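PDB 3ZBO: ALKF from Bacillus cereus, which has affinity for branched DNA structures and is related to the HEAT-like repeat DNA glycosylases, though its precise cellular role is unknown. Local coordinates for residues Gly134-Tyr138 with Lys154-Met158. Sequence-based numbering, arbitrary orientation.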
ATOM      1  N   GLY A 134      -3.752   3.143   5.965  1.00 11.75           N
ATOM      2  CA  GLY A 134      -4.472   2.208   6.790  1.00 11.96           C
ATOM      3  C   GLY A 134      -5.424   1.360   5.913  1.00 12.00           C
ATOM      4  O   GLY A 134      -5.461   0.135   6.124  1.00 13.15           O
ATOM      5  N   TRP A 135      -6.154   1.966   4.959  1.00 10.71           N
ATOM      6  CA  TRP A 135      -7.042   1.171   4.007  1.00 11.07           C
ATOM      7  C   TRP A 135      -6.175   0.268   3.193  1.00 10.74           C
ATOM      8  O   TRP A 135      -6.558  -0.907   2.988  1.00 11.55           O
ATOM      9  CB  TRP A 135      -7.830   2.131   3.138  1.00 10.96           C
ATOM     10  CG  TRP A 135      -8.907   2.868   3.935  1.00  9.80           C
ATOM     11  CD1 TRP A 135      -8.948   4.176   4.312  1.00 11.61           C
ATOM     12  CD2 TRP A 135     -10.177   2.290   4.357  1.00 10.55           C
ATOM     13  NE1 TRP A 135     -10.120   4.440   5.008  1.00 12.50           N
ATOM     14  CE2 TRP A 135     -10.892   3.303   5.019  1.00 12.44           C
ATOM     15  CE3 TRP A 135     -10.762   1.005   4.214  1.00 11.57           C
ATOM     16  CZ2 TRP A 135     -12.181   3.112   5.562  1.00 13.42           C
ATOM     17  CZ3 TRP A 135     -12.018   0.783   4.734  1.00 12.38           C
ATOM     18  CH2 TRP A 135     -12.753   1.815   5.413  1.00 14.51           C
ATOM     19  N   SER A 136      -5.006   0.770   2.719  1.00 10.49           N
ATOM     20  CA  SER A 136      -4.130  -0.085   1.899  1.00 11.27           C
ATOM     21  C   SER A 136      -3.664  -1.326   2.712  1.00 11.28           C
ATOM     22  O   SER A 136      -3.659  -2.413   2.159  1.00 11.39           O
ATOM     23  CB  SER A 136      -2.903   0.679   1.407  1.00 11.07           C
ATOM     24  OG  SER A 136      -3.313   1.772   0.508  1.00 11.73           O
ATOM     25  N   CYS A 137      -3.287  -1.092   3.958  1.00 10.70           N
ATOM     26  CA  CYS A 137      -2.814  -2.233   4.771  1.00 11.89           C
ATOM     27  C   CYS A 137      -3.899  -3.258   4.850  1.00 11.07           C
ATOM     28  O   CYS A 137      -3.536  -4.464   4.726  1.00 12.09           O
ATOM     29  CB  CYS A 137      -2.507  -1.642   6.125  1.00 11.72           C
ATOM     30  SG  CYS A 137      -1.871  -2.941   7.271  1.00 14.01           S
ATOM     31  N   TYR A 138      -5.159  -2.871   5.024  1.00 11.17           N
ATOM     32  CA  TYR A 138      -6.206  -3.902   5.035  1.00 12.05           C
ATOM     33  C   TYR A 138      -6.243  -4.684   3.726  1.00 12.67           C
ATOM     34  O   TYR A 138      -6.504  -5.897   3.719  1.00 13.07           O
ATOM     35  CB  TYR A 138      -7.610  -3.400   5.367  1.00 11.56           C
ATOM     36  CG  TYR A 138      -7.845  -3.380   6.850  1.00 12.40           C
ATOM     37  CD1 TYR A 138      -7.485  -2.268   7.627  1.00 13.27           C
ATOM     38  CD2 TYR A 138      -8.352  -4.532   7.477  1.00 13.47           C
ATOM     39  CE1 TYR A 138      -7.695  -2.319   9.011  1.00 13.40           C
ATOM     40  CE2 TYR A 138      -8.592  -4.523   8.886  1.00 12.54           C
ATOM     41  CZ  TYR A 138      -8.244  -3.453   9.583  1.00 13.97           C
ATOM     42  OH  TYR A 138      -8.480  -3.515  10.945  1.00 17.10           O
ATOM     43  N   LYS A 154     -16.596  -6.239  11.703  1.00 17.46           N
ATOM     44  CA  LYS A 154     -15.718  -5.099  11.537  1.00 15.75           C
ATOM     45  C   LYS A 154     -15.577  -4.829  10.015  1.00 15.84           C
ATOM     46  O   LYS A 154     -15.684  -3.656   9.623  1.00 14.19           O
ATOM     47  CB  LYS A 154     -14.342  -5.399  12.094  1.00 15.24           C
ATOM     48  CG  LYS A 154     -13.443  -4.172  12.112  1.00 17.56           C
ATOM     49  CD  LYS A 154     -12.005  -4.662  12.568  1.00 23.61           C
ATOM     50  CE  LYS A 154     -11.118  -3.585  12.905  1.00 25.03           C
ATOM     51  NZ  LYS A 154      -9.837  -4.302  13.302  1.00 19.20           N
ATOM     52  N   ILE A 155     -15.304  -5.901   9.240  1.00 15.06           N
ATOM     53  CA  ILE A 155     -15.175  -5.637   7.767  1.00 13.93           C
ATOM     54  C   ILE A 155     -16.464  -5.112   7.182  1.00 13.52           C
ATOM     55  O   ILE A 155     -16.485  -4.219   6.348  1.00 13.89           O
ATOM     56  CB  ILE A 155     -14.713  -6.942   7.053  1.00 13.16           C
ATOM     57  CG1 ILE A 155     -13.383  -7.443   7.570  1.00 13.81           C
ATOM     58  CG2 ILE A 155     -14.666  -6.716   5.488  1.00 16.10           C
ATOM     59  CD1 ILE A 155     -12.186  -6.466   7.503  1.00 17.61           C
ATOM     60  N   SER A 156     -17.641  -5.637   7.629  1.00 14.62           N
ATOM     61  CA  SER A 156     -18.875  -5.118   7.131  1.00 16.03           C
ATOM     62  C   SER A 156     -19.071  -3.634   7.453  1.00 15.81           C
ATOM     63  O   SER A 156     -19.527  -2.853   6.593  1.00 16.74           O
ATOM     64  CB  SER A 156     -19.987  -6.017   7.748  1.00 18.76           C
ATOM     65  OG  SER A 156     -21.249  -5.590   7.298  1.00 22.50           O
ATOM     66  N   ASP A 157     -18.715  -3.258   8.687  1.00 15.84           N
ATOM     67  CA  ASP A 157     -18.866  -1.862   9.098  1.00 16.87           C
ATOM     68  C   ASP A 157     -17.895  -0.971   8.268  1.00 16.07           C
ATOM     69  O   ASP A 157     -18.255   0.169   7.892  1.00 15.84           O
ATOM     70  CB  ASP A 157     -18.555  -1.727  10.589  1.00 18.32           C
ATOM     71  CG  ASP A 157     -19.639  -2.261  11.491  1.00 24.99           C
ATOM     72  OD1 ASP A 157     -20.736  -2.505  11.029  1.00 28.01           O
ATOM     73  OD2 ASP A 157     -19.309  -2.338  12.709  1.00 29.80           O
ATOM     74  N   MET A 158     -16.706  -1.500   7.976  1.00 15.73           N
ATOM     75  CA  MET A 158     -15.778  -0.810   7.093  1.00 14.29           C
ATOM     76  C   MET A 158     -16.339  -0.645   5.686  1.00 12.58           C
ATOM     77  O   MET A 158     -16.170   0.462   5.076  1.00 13.56           O
ATOM     78  CB  MET A 158     -14.434  -1.550   7.064  1.00 14.07           C
ATOM     79  CG  MET A 158     -13.692  -1.414   8.401  1.00 12.40           C
ATOM     80  SD  MET A 158     -12.290  -2.464   8.490  1.00 15.59           S
ATOM     81  CE  MET A 158     -11.127  -1.574   7.439  1.00 14.68           C
TER
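Start with the gap: the axes of the two short helical segments come no closer than 13.4 Å and their directions differ by 132°, so large side chains have to fill the space between them. Trp135 and Tyr138, three residues apart on 134-138, reach out and leave a hollow between their rings; the side chain of Met158 is the bump that fills it. Met158 CE sits almost squarely over the Tyr138 ring, 3.7 Å from the centroid, a CH-pi contact, while Met158 SD follows at 4.4 Å from the same centroid to make it a Met-aromatic pair. On the indole side, Met158 CE also touches Trp135 CZ3 at 3.7 Å, and at the edge of the indole Trp135 CH2 lies 3.7 Å from the backbone Met158 O. Ile155 adds a looser apolar touch, CD1 to Tyr138 CD2 at 4.3 Å. Lys154 stretches out, all chi angles near t, to the hydroxyl end of Tyr138, where Lys154 NZ donates a 2.8 Å hydrogen bond to Tyr138 OH. Asp120 holds both polar ends, salt-bridged to the lysine and hydrogen-bonded to the tyrosine. Together these side chains join neighbouring helices 128-144 and 152-165, consistent with the HEAT-like repeat architecture of its AlkD relatives. Helix 115-124 packs Ile123 against Trp135 and Met158, and helix 171-187 brings Phe180 edge-to-face with Trp135 and onto Met158.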